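Local atomic coordinates of phospholethanolamine N-methyltransferase 2 (Haemonchus contortus, PDB entry 4KRI), a protein that probably catalyses S-adenosylmethionine-dependent N-methylation of phosphoethanolamine-derived phosphobases in nematode phosphocholine biosynthesis, and binds phosphomonomethylethanolamine together with S-adenosylhomocysteine. Residues A[336-341]-A[419-424]; A[329-334]-A[351-356]; A[193-198]-A[396-401]; A[303-308]-A[356-361]. All coordinates share one frame; numbering follows the deposited sequence.

Interaction 1 of 4, residues A[336-341]-A[419-424]. With 1SH (2-(methylamino)ethyl dihydrogen phosphate), chain E.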
# COMPACT_ATOMS: atom_id res chain seq x y z
N GLU A 336 31.66 7.10 1.33
CA GLU A 336 30.89 7.91 2.27
C GLU A 336 29.66 8.50 1.58
O GLU A 336 28.61 8.67 2.19
CB GLU A 336 31.79 9.01 2.88
CG GLU A 336 31.08 9.96 3.85
CD GLU A 336 30.59 9.28 5.12
OE1 GLU A 336 31.05 8.16 5.43
OE2 GLU A 336 29.73 9.87 5.81
N SER A 337 29.81 8.81 0.30
CA SER A 337 28.72 9.37 -0.49
C SER A 337 27.60 8.35 -0.68
O SER A 337 26.44 8.70 -0.59
CB SER A 337 29.25 9.83 -1.85
OG SER A 337 28.19 10.20 -2.70
N PHE A 338 27.96 7.09 -0.92
CA PHE A 338 26.95 6.05 -1.07
C PHE A 338 26.25 5.82 0.26
O PHE A 338 25.03 5.65 0.31
CB PHE A 338 27.60 4.75 -1.57
CG PHE A 338 26.66 3.58 -1.65
CD1 PHE A 338 25.68 3.52 -2.63
CD2 PHE A 338 26.76 2.53 -0.74
CE1 PHE A 338 24.80 2.43 -2.70
CE2 PHE A 338 25.89 1.45 -0.80
CZ PHE A 338 24.92 1.40 -1.78
N LYS A 339 27.02 5.81 1.33
CA LYS A 339 26.48 5.59 2.67
C LYS A 339 25.52 6.71 3.09
O LYS A 339 24.49 6.46 3.71
CB LYS A 339 27.61 5.38 3.68
CG LYS A 339 28.26 3.99 3.58
CD LYS A 339 29.80 4.00 3.72
CE LYS A 339 30.27 4.09 5.16
NZ LYS A 339 31.77 4.25 5.23
N GLU A 340 25.85 7.95 2.72
CA GLU A 340 24.96 9.07 3.00
C GLU A 340 23.68 8.96 2.17
O GLU A 340 22.60 9.29 2.65
CB GLU A 340 25.65 10.42 2.73
CG GLU A 340 26.76 10.76 3.71
CD GLU A 340 27.42 12.09 3.40
OE1 GLU A 340 26.93 12.80 2.49
OE2 GLU A 340 28.43 12.42 4.06
N TYR A 341 23.81 8.49 0.93
CA TYR A 341 22.65 8.24 0.07
C TYR A 341 21.78 7.17 0.69
O TYR A 341 20.55 7.33 0.78
CB TYR A 341 23.13 7.85 -1.34
CG TYR A 341 22.12 7.12 -2.21
CD1 TYR A 341 21.06 7.80 -2.80
CD2 TYR A 341 22.24 5.76 -2.47
CE1 TYR A 341 20.14 7.13 -3.61
CE2 TYR A 341 21.33 5.09 -3.26
CZ TYR A 341 20.29 5.78 -3.84
OH TYR A 341 19.40 5.10 -4.64
N ASP A 419 31.81 1.80 -8.13
CA ASP A 419 32.53 1.34 -6.95
C ASP A 419 32.03 -0.03 -6.46
O ASP A 419 32.51 -0.56 -5.46
CB ASP A 419 32.41 2.39 -5.84
CG ASP A 419 33.05 3.71 -6.22
OD1 ASP A 419 34.02 3.69 -7.01
OD2 ASP A 419 32.58 4.76 -5.74
N ASP A 420 31.07 -0.60 -7.20
CA ASP A 420 30.36 -1.82 -6.80
C ASP A 420 29.73 -1.68 -5.41
O ASP A 420 29.75 -2.62 -4.61
CB ASP A 420 31.25 -3.07 -6.87
CG ASP A 420 30.45 -4.37 -6.93
OD1 ASP A 420 29.47 -4.43 -7.71
OD2 ASP A 420 30.77 -5.33 -6.19
N ASN A 421 29.17 -0.50 -5.15
CA ASN A 421 28.40 -0.29 -3.93
C ASN A 421 26.93 -0.62 -4.23
O ASN A 421 26.30 -1.41 -3.53
CB ASN A 421 28.49 1.16 -3.47
CG ASN A 421 29.89 1.55 -2.95
OD1 ASN A 421 30.05 2.63 -2.40
ND2 ASN A 421 30.88 0.66 -3.11
N HIS A 422 26.40 -0.01 -5.29
CA HIS A 422 24.99 -0.12 -5.65
C HIS A 422 24.81 -1.27 -6.64
O HIS A 422 25.42 -1.26 -7.71
CB HIS A 422 24.56 1.20 -6.31
CG HIS A 422 23.08 1.39 -6.43
ND1 HIS A 422 22.48 2.63 -6.37
CD2 HIS A 422 22.08 0.50 -6.64
CE1 HIS A 422 21.18 2.50 -6.52
NE2 HIS A 422 20.91 1.22 -6.68
N ASN A 423 23.99 -2.25 -6.29
CA ASN A 423 23.68 -3.34 -7.21
C ASN A 423 22.17 -3.41 -7.47
O ASN A 423 21.37 -2.88 -6.70
CB ASN A 423 24.16 -4.69 -6.65
CG ASN A 423 25.64 -4.94 -6.89
OD1 ASN A 423 26.41 -4.02 -7.22
ND2 ASN A 423 26.06 -6.19 -6.72
N TRP A 424 21.79 -4.08 -8.55
CA TRP A 424 20.38 -4.27 -8.86
C TRP A 424 20.16 -5.77 -8.95
O TRP A 424 20.67 -6.42 -9.87
CB TRP A 424 20.01 -3.59 -10.18
CG TRP A 424 18.51 -3.57 -10.44
CD1 TRP A 424 17.53 -3.36 -9.51
CD2 TRP A 424 17.83 -3.81 -11.69
NE1 TRP A 424 16.29 -3.42 -10.12
CE2 TRP A 424 16.45 -3.71 -11.45
CE3 TRP A 424 18.28 -4.10 -12.99
CZ2 TRP A 424 15.50 -3.88 -12.46
CZ3 TRP A 424 17.33 -4.26 -14.00
CH2 TRP A 424 15.96 -4.16 -13.73
O4 1SH E . 17.03 5.65 -7.36
P1 1SH E . 16.28 6.32 -6.21
O1 1SH E . 16.96 6.13 -4.91
O3 1SH E . 16.13 7.86 -6.52
O2 1SH E . 14.85 5.65 -6.09
C1 1SH E . 14.09 5.57 -7.18
C2 1SH E . 12.83 4.72 -7.06
N1 1SH E . 13.01 3.31 -6.87
C3 1SH E . 11.74 2.74 -6.61
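A buried contact, led by a CH-pi approach of N421 to F338, packs F338 and Y341, on one side of helix 336-345, against N421 and H422, where the chain enters strand 422-430 beside the phosphobase pocket. The CH-pi part is well centred: N421 CB lies 3.5 Å from the centroid of the F338 ring and 11° off its normal, over one face. The N421 amide runs past that ring in the opposite direction, its OD1 coming 3.3 Å from F338 CB. Both ends of this amide are used, OD1 accepting from S335 N and ND2 donating to T333 O, so its rotation is fixed while CB is pressed on the phenyl face. H422 crosses the F338 side chain at about a right angle, with its CB 3.8 Å from F338 CE1. Its imidazole also neighbours Y341, but the ring centroids are 6.0 Å apart and the planes, 29° from parallel, are slid so far that they barely overlap; the nearest atoms are H422 CE1 and Y341 OH at 3.7 Å. H422 ND1 is buried here without a partner in the model. With CG anti to the backbone N (chi1 160°), Y341 directs its hydroxyl to the ligand phosphate, and OH donates to 1SH O1 at 2.7 Å. Y327, Y193, K413, Y347 and R345 also bond the ligand, which marks this as the wall of a phosphobase-binding pocket in an S-adenosylmethionine-dependent methyltransferase.

Interaction 2 of 4, residues A[329-334]-A[351-356]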
# COMPACT_ATOMS: atom_id res chain seq x y z
N VAL A 329 23.25 -4.21 -2.11
CA VAL A 329 24.61 -3.72 -1.91
C VAL A 329 25.60 -4.70 -2.54
O VAL A 329 25.40 -5.92 -2.48
CB VAL A 329 24.92 -3.47 -0.41
CG1 VAL A 329 24.74 -4.74 0.40
CG2 VAL A 329 26.32 -2.91 -0.23
N GLY A 330 26.63 -4.15 -3.17
CA GLY A 330 27.64 -4.94 -3.84
C GLY A 330 28.77 -5.31 -2.91
O GLY A 330 28.63 -5.23 -1.68
N HIS A 331 29.89 -5.73 -3.48
CA HIS A 331 31.00 -6.20 -2.66
C HIS A 331 32.20 -5.27 -2.68
O HIS A 331 33.27 -5.63 -2.19
CB HIS A 331 31.40 -7.62 -3.08
CG HIS A 331 30.37 -8.65 -2.75
ND1 HIS A 331 29.29 -8.91 -3.58
CD2 HIS A 331 30.22 -9.46 -1.68
CE1 HIS A 331 28.54 -9.85 -3.04
NE2 HIS A 331 29.08 -10.20 -1.88
N GLY A 332 32.03 -4.08 -3.23
CA GLY A 332 33.12 -3.11 -3.25
C GLY A 332 33.21 -2.33 -1.95
O GLY A 332 32.33 -2.40 -1.10
N THR A 333 34.29 -1.57 -1.81
CA THR A 333 34.47 -0.71 -0.65
C THR A 333 33.46 0.43 -0.70
O THR A 333 33.43 1.20 -1.66
CB THR A 333 35.89 -0.13 -0.61
OG1 THR A 333 36.85 -1.18 -0.82
CG2 THR A 333 36.14 0.54 0.73
N LEU A 334 32.64 0.53 0.34
CA LEU A 334 31.57 1.53 0.37
C LEU A 334 32.12 2.95 0.50
O LEU A 334 32.96 3.21 1.35
CB LEU A 334 30.60 1.23 1.51
CG LEU A 334 29.90 -0.13 1.46
CD1 LEU A 334 28.72 -0.17 2.42
CD2 LEU A 334 29.45 -0.46 0.05
N ASN A 351 22.85 -8.24 0.17
CA ASN A 351 23.46 -8.84 -1.02
C ASN A 351 22.75 -10.12 -1.40
O ASN A 351 21.81 -10.54 -0.71
CB ASN A 351 24.98 -9.04 -0.84
CG ASN A 351 25.32 -10.00 0.29
OD1 ASN A 351 24.60 -10.96 0.56
ND2 ASN A 351 26.45 -9.75 0.95
N LEU A 352 23.15 -10.75 -2.50
CA LEU A 352 22.42 -11.93 -2.98
C LEU A 352 22.58 -13.12 -2.03
O LEU A 352 21.65 -13.93 -1.88
CB LEU A 352 22.87 -12.31 -4.39
CG LEU A 352 22.35 -11.44 -5.53
CD1 LEU A 352 22.89 -11.93 -6.87
CD2 LEU A 352 20.84 -11.43 -5.55
N GLU A 353 23.75 -13.21 -1.41
CA GLU A 353 24.02 -14.28 -0.46
C GLU A 353 23.01 -14.21 0.66
O GLU A 353 22.50 -15.23 1.12
CB GLU A 353 25.44 -14.14 0.12
CG GLU A 353 26.57 -14.22 -0.90
CD GLU A 353 27.80 -13.42 -0.48
OE1 GLU A 353 28.13 -13.40 0.72
OE2 GLU A 353 28.45 -12.80 -1.37
N GLN A 354 22.73 -12.99 1.11
CA GLN A 354 21.84 -12.80 2.24
C GLN A 354 20.40 -13.15 1.88
O GLN A 354 19.68 -13.77 2.66
CB GLN A 354 21.96 -11.37 2.77
CG GLN A 354 23.28 -11.13 3.49
CD GLN A 354 23.52 -9.67 3.79
OE1 GLN A 354 23.29 -8.80 2.95
NE2 GLN A 354 23.98 -9.39 5.00
N ILE A 355 19.98 -12.72 0.69
CA ILE A 355 18.64 -13.01 0.21
C ILE A 355 18.45 -14.52 0.09
O ILE A 355 17.43 -15.06 0.52
CB ILE A 355 18.38 -12.31 -1.13
CG1 ILE A 355 18.39 -10.80 -0.92
CG2 ILE A 355 17.04 -12.74 -1.71
CD1 ILE A 355 17.28 -10.32 0.02
N GLU A 356 19.44 -15.21 -0.47
CA GLU A 356 19.31 -16.66 -0.61
C GLU A 356 19.23 -17.37 0.74
O GLU A 356 18.44 -18.31 0.90
CB GLU A 356 20.44 -17.25 -1.46
CG GLU A 356 20.21 -18.71 -1.85
CD GLU A 356 21.22 -19.21 -2.86
OE1 GLU A 356 22.02 -18.40 -3.37
OE2 GLU A 356 21.20 -20.43 -3.16
O HOH W 1 24.33 -7.98 -3.95
O HOH W 2 27.90 -7.26 0.18
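V329 and N351 form the close part of this contact, whereas H331 and E353 meet on the solvent side. In the close part the backbones come within 5.3 Å, CA of V329 to CA of N351, and N351 CB rests 3.5 Å from V329 O. V329 CG1 adds a looser approach to N351 N at 4.0 Å, and a backbone hydrogen bond between V329 and K350 ties the strand end to the residue preceding N351. N351 is the N-cap of helix 352-362 and forms a capping box with Q354: Q354 N donates to N351 OD1 at 2.8 Å, and N351 N donates back to Q354 OE1 at 2.9 Å. Its CG sits between the backbone N and the carbonyl carbon (chi1 62°), which folds the amide over the first turn of the helix. The same amide serves the loop as well, because ND2 donates to a water that in turn donates to G330 O. A second water donates to V329 O and accepts only weakly from L352 N. On the solvent side the two side chains approach from opposite directions, and H331 NE2 donates to E353 OE2 at 2.7 Å. This His-carboxylate bond is bent, with an N-H...O angle of 134°, and the donor stands above the carboxylate, 38° out of its plane. The oxygen is likewise tilted from the imidazole plane.

Interaction 3 of 4, residues A[193-198]-A[396-401]. With 1SH (2-(methylamino)ethyl dihydrogen phosphate), chain E.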
# COMPACT_ATOMS: atom_id res chain seq x y z
N TYR A 193 9.77 11.34 -10.80
CA TYR A 193 10.22 9.97 -11.03
C TYR A 193 9.51 9.35 -12.25
O TYR A 193 10.16 8.74 -13.10
CB TYR A 193 9.95 9.10 -9.80
CG TYR A 193 11.03 9.11 -8.74
CD1 TYR A 193 12.38 9.18 -9.07
CD2 TYR A 193 10.69 9.02 -7.40
CE1 TYR A 193 13.35 9.16 -8.09
CE2 TYR A 193 11.65 9.00 -6.42
CZ TYR A 193 12.98 9.07 -6.76
OH TYR A 193 13.94 9.05 -5.78
N GLU A 194 8.19 9.49 -12.31
CA GLU A 194 7.43 8.94 -13.43
C GLU A 194 7.94 9.51 -14.76
O GLU A 194 8.00 8.81 -15.78
CB GLU A 194 5.93 9.22 -13.28
CG GLU A 194 5.11 8.61 -14.39
CD GLU A 194 3.65 9.04 -14.38
OE1 GLU A 194 3.31 10.08 -13.75
OE2 GLU A 194 2.85 8.34 -15.02
N TRP A 195 8.31 10.78 -14.75
CA TRP A 195 8.79 11.42 -15.96
C TRP A 195 10.05 10.74 -16.49
O TRP A 195 10.17 10.48 -17.68
CB TRP A 195 9.05 12.91 -15.73
CG TRP A 195 9.23 13.72 -17.00
CD1 TRP A 195 8.25 14.38 -17.69
CD2 TRP A 195 10.45 13.95 -17.71
NE1 TRP A 195 8.79 15.01 -18.79
CE2 TRP A 195 10.14 14.76 -18.82
CE3 TRP A 195 11.78 13.57 -17.51
CZ2 TRP A 195 11.11 15.19 -19.73
CZ3 TRP A 195 12.73 14.00 -18.42
CH2 TRP A 195 12.39 14.79 -19.51
N ILE A 196 10.99 10.43 -15.59
CA ILE A 196 12.22 9.78 -16.02
C ILE A 196 12.06 8.27 -16.28
O ILE A 196 12.64 7.74 -17.23
CB ILE A 196 13.41 10.08 -15.06
CG1 ILE A 196 14.70 9.43 -15.57
CG2 ILE A 196 13.14 9.57 -13.66
CD1 ILE A 196 14.97 9.69 -17.01
N PHE A 197 11.30 7.58 -15.44
CA PHE A 197 11.15 6.13 -15.59
C PHE A 197 10.22 5.73 -16.74
O PHE A 197 10.45 4.73 -17.43
CB PHE A 197 10.68 5.50 -14.28
CG PHE A 197 11.73 5.47 -13.20
CD1 PHE A 197 12.94 4.82 -13.40
CD2 PHE A 197 11.50 6.08 -11.97
CE1 PHE A 197 13.91 4.78 -12.41
CE2 PHE A 197 12.47 6.04 -10.97
CZ PHE A 197 13.67 5.39 -11.19
N GLY A 198 9.17 6.52 -16.96
CA GLY A 198 8.19 6.21 -17.98
C GLY A 198 6.79 6.21 -17.40
O GLY A 198 6.63 5.94 -16.21
N ALA A 396 8.94 22.81 -18.17
CA ALA A 396 7.60 23.35 -18.35
C ALA A 396 6.65 22.79 -17.30
O ALA A 396 5.60 23.39 -17.01
CB ALA A 396 7.08 23.02 -19.75
N LYS A 397 7.01 21.65 -16.72
CA LYS A 397 6.14 20.95 -15.78
C LYS A 397 6.64 21.01 -14.34
O LYS A 397 5.85 21.14 -13.40
CB LYS A 397 5.97 19.49 -16.21
CG LYS A 397 5.84 19.29 -17.72
CD LYS A 397 5.51 17.85 -18.06
CE LYS A 397 4.08 17.50 -17.67
NZ LYS A 397 3.69 16.11 -18.05
N PHE A 398 7.95 20.91 -14.16
CA PHE A 398 8.54 20.88 -12.82
C PHE A 398 9.59 21.97 -12.64
O PHE A 398 9.98 22.64 -13.60
CB PHE A 398 9.19 19.52 -12.54
CG PHE A 398 8.31 18.34 -12.87
CD1 PHE A 398 7.48 17.79 -11.90
CD2 PHE A 398 8.31 17.79 -14.14
CE1 PHE A 398 6.67 16.70 -12.21
CE2 PHE A 398 7.51 16.71 -14.45
CZ PHE A 398 6.68 16.17 -13.49
N SER A 399 10.05 22.14 -11.40
CA SER A 399 11.02 23.19 -11.08
C SER A 399 12.43 22.84 -11.53
O SER A 399 12.72 21.69 -11.87
CB SER A 399 11.02 23.49 -9.57
OG SER A 399 11.78 22.53 -8.85
N GLN A 400 13.30 23.84 -11.55
CA GLN A 400 14.71 23.66 -11.84
C GLN A 400 15.36 22.79 -10.76
O GLN A 400 16.23 21.96 -11.06
CB GLN A 400 15.41 25.01 -11.90
CG GLN A 400 16.89 24.94 -12.25
CD GLN A 400 17.11 24.52 -13.69
OE1 GLN A 400 16.35 24.90 -14.58
NE2 GLN A 400 18.16 23.74 -13.93
N ASN A 401 14.94 22.97 -9.51
CA ASN A 401 15.47 22.20 -8.39
C ASN A 401 15.18 20.71 -8.55
O ASN A 401 16.02 19.86 -8.24
CB ASN A 401 14.89 22.70 -7.06
CG ASN A 401 15.47 24.04 -6.64
OD1 ASN A 401 16.53 24.46 -7.11
ND2 ASN A 401 14.78 24.71 -5.72
O4 1SH E . 17.03 5.65 -7.36
P1 1SH E . 16.28 6.32 -6.21
O1 1SH E . 16.96 6.13 -4.91
O3 1SH E . 16.13 7.86 -6.52
O2 1SH E . 14.85 5.65 -6.09
C1 1SH E . 14.09 5.57 -7.18
C2 1SH E . 12.83 4.72 -7.06
N1 1SH E . 13.01 3.31 -6.87
C3 1SH E . 11.74 2.74 -6.61
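W195 and F398 meet as an offset edge-to-face pair: the edge of the phenyl ring is turned toward the face of the indole five-membered ring. The planes stand 76° apart and the centroids 5.9 Å apart, so the contact is made by one corner of each ring, W195 CD1 to F398 CE2 at 4.1 Å. CD1 lies near the phenyl plane, at its edge. The indole projects from helix 187-197 with CG anti to the backbone N (chi1 -166°), which carries CD1 and NE1 out toward the loop. The aliphatic part of K397 only grazes the indole, its CD 4.4 Å from W195 NE1.

Y193 and F197, on the same helix, are turned instead toward the ligand. Y193 OH donates to 1SH O3 at 2.6 Å while its ring face lies by 1SH C2, and F197 offers its edge to 1SH C1, CZ being 4.0 Å away. One helix thus serves both pocket and surface. Around the pair, F394 stacks on F398 and meets W195 edge-to-face, I387 of helix 373-389 also touches W195, and S399 N-caps helix 400-418 immediately after F398.

Interaction 4 of 4, residues A[303-308]-A[356-361]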
# COMPACT_ATOMS: atom_id res chain seq x y z
N LYS A 303 13.14 -3.26 6.26
CA LYS A 303 14.21 -3.75 7.11
C LYS A 303 14.09 -5.25 7.37
O LYS A 303 15.06 -6.00 7.17
CB LYS A 303 14.24 -2.99 8.43
CG LYS A 303 15.35 -3.42 9.40
CD LYS A 303 15.39 -2.52 10.62
CE LYS A 303 16.55 -2.93 11.52
NZ LYS A 303 16.68 -2.06 12.72
N ASP A 304 12.92 -5.69 7.83
CA ASP A 304 12.76 -7.08 8.25
C ASP A 304 12.48 -8.01 7.08
O ASP A 304 11.35 -8.45 6.89
CB ASP A 304 11.65 -7.21 9.30
CG ASP A 304 11.78 -8.47 10.15
OD1 ASP A 304 12.44 -9.44 9.71
OD2 ASP A 304 11.24 -8.48 11.27
N THR A 305 13.52 -8.35 6.32
CA THR A 305 13.36 -9.26 5.19
C THR A 305 12.83 -10.64 5.59
O THR A 305 11.99 -11.22 4.90
CB THR A 305 14.69 -9.42 4.43
OG1 THR A 305 15.30 -8.14 4.25
CG2 THR A 305 14.45 -10.06 3.07
N ASP A 306 13.32 -11.17 6.72
CA ASP A 306 12.81 -12.45 7.24
C ASP A 306 11.29 -12.45 7.42
O ASP A 306 10.60 -13.38 7.00
CB ASP A 306 13.49 -12.80 8.57
CG ASP A 306 12.96 -14.09 9.18
OD1 ASP A 306 12.04 -14.02 10.03
OD2 ASP A 306 13.47 -15.18 8.82
N LYS A 307 10.76 -11.41 8.07
CA LYS A 307 9.33 -11.33 8.29
C LYS A 307 8.60 -11.24 6.96
O LYS A 307 7.60 -11.91 6.75
CB LYS A 307 8.96 -10.14 9.19
CG LYS A 307 7.45 -9.97 9.39
CD LYS A 307 7.10 -8.71 10.16
CE LYS A 307 7.29 -8.88 11.65
NZ LYS A 307 6.55 -7.84 12.43
N LEU A 308 9.11 -10.40 6.06
CA LEU A 308 8.49 -10.23 4.75
C LEU A 308 8.44 -11.53 3.99
O LEU A 308 7.41 -11.90 3.43
CB LEU A 308 9.26 -9.20 3.92
CG LEU A 308 8.67 -8.98 2.53
CD1 LEU A 308 7.32 -8.29 2.59
CD2 LEU A 308 9.65 -8.17 1.71
N GLU A 356 19.44 -15.21 -0.47
CA GLU A 356 19.31 -16.66 -0.61
C GLU A 356 19.23 -17.37 0.74
O GLU A 356 18.44 -18.31 0.90
CB GLU A 356 20.44 -17.25 -1.46
CG GLU A 356 20.21 -18.71 -1.85
CD GLU A 356 21.22 -19.21 -2.86
OE1 GLU A 356 22.02 -18.40 -3.37
OE2 GLU A 356 21.20 -20.43 -3.16
N GLU A 357 20.03 -16.93 1.71
CA GLU A 357 20.00 -17.48 3.07
C GLU A 357 18.61 -17.38 3.69
O GLU A 357 18.08 -18.35 4.25
CB GLU A 357 21.00 -16.74 3.98
CG GLU A 357 22.46 -17.03 3.73
CD GLU A 357 23.37 -16.02 4.42
OE1 GLU A 357 22.86 -15.10 5.11
OE2 GLU A 357 24.60 -16.12 4.27
N ILE A 358 18.02 -16.19 3.58
CA ILE A 358 16.69 -15.95 4.13
C ILE A 358 15.64 -16.79 3.42
O ILE A 358 14.74 -17.36 4.05
CB ILE A 358 16.35 -14.45 4.08
CG1 ILE A 358 17.33 -13.67 4.97
CG2 ILE A 358 14.92 -14.21 4.53
CD1 ILE A 358 17.32 -12.17 4.73
N ALA A 359 15.76 -16.91 2.10
CA ALA A 359 14.77 -17.66 1.34
C ALA A 359 14.82 -19.14 1.69
O ALA A 359 13.78 -19.80 1.79
CB ALA A 359 14.96 -17.45 -0.15
N LYS A 360 16.03 -19.67 1.88
CA LYS A 360 16.17 -21.06 2.30
C LYS A 360 15.55 -21.31 3.68
O LYS A 360 14.82 -22.29 3.88
CB LYS A 360 17.65 -21.48 2.31
CG LYS A 360 18.23 -21.73 0.94
CD LYS A 360 19.20 -22.89 0.96
CE LYS A 360 19.81 -23.10 -0.42
NZ LYS A 360 20.43 -21.85 -0.91
N LYS A 361 15.84 -20.42 4.63
CA LYS A 361 15.31 -20.53 5.99
C LYS A 361 13.78 -20.49 5.99
O LYS A 361 13.12 -21.23 6.74
CB LYS A 361 15.87 -19.40 6.87
CG LYS A 361 15.31 -19.37 8.30
CD LYS A 361 15.94 -20.45 9.18
CE LYS A 361 15.45 -20.35 10.63
NZ LYS A 361 14.08 -20.91 10.83
O HOH W 3 12.96 -17.79 9.93
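The flat groups near the T305, D306 and I358 contact are carboxylates; that of D306 borders it, while those of D304 and E356 act within their own helices. The D306 group reaches across through water: OD2 accepts from a water at 2.9 Å, which accepts only weakly from K361 NZ. The two charged atoms remain 6.1 Å apart, D306 OD2 to K361 NZ, so any attraction is probably modest and screened at this exposed position. On the carboxylate of D304 the partner comes over the face, K307 N donating to OD1 at 3.1 Å from 67° out of the plane; this is the N-cap bond of helix 305-315. The E356 carboxylate is met on the anti side of OE2, 30° out of plane, by K360 NZ at 2.8 Å, a salt bridge one turn apart within helix 352-362.

The contact itself is apolar and is carried by the two branches of I358. CD1 touches T305 CB at 3.8 Å and T305 CG2 at 3.9 Å, the two side chains crossing at about a right angle. CG2, placed anti to the backbone N, instead faces the main chain, 3.9 Å from D306 CA. I358 also touches F309, of helix 305-315, and K350. Here I358 of helix 352-362 sets its two branches against the first turn of helix 305-315, joining two helices of the Rossmann-like methyltransferase fold.

Interactions 1 and 3 line the same ligand, Y341 and Y193 each bonding the 1SH phosphate, although their centres are 24 Å apart and their nearest atoms about 7 Å. Interaction 2 adjoins interaction 1, the centres being 11 Å apart: N421 O lies 2.8 Å from G330 N and D420 OD2 lies 2.9 Å from H331 N, both probable hydrogen bonds. Interactions 2 and 4 both use helix 352-362 and share E356; I355 CD1 of the first packs 4.2 Å from T305 CG2 of the second. The side chains of Y341 and T305, in interactions 1 and 4, are each about 11 Å from bound S-adenosylhomocysteine. The centres of interactions 3 and 4 are 35 Å apart.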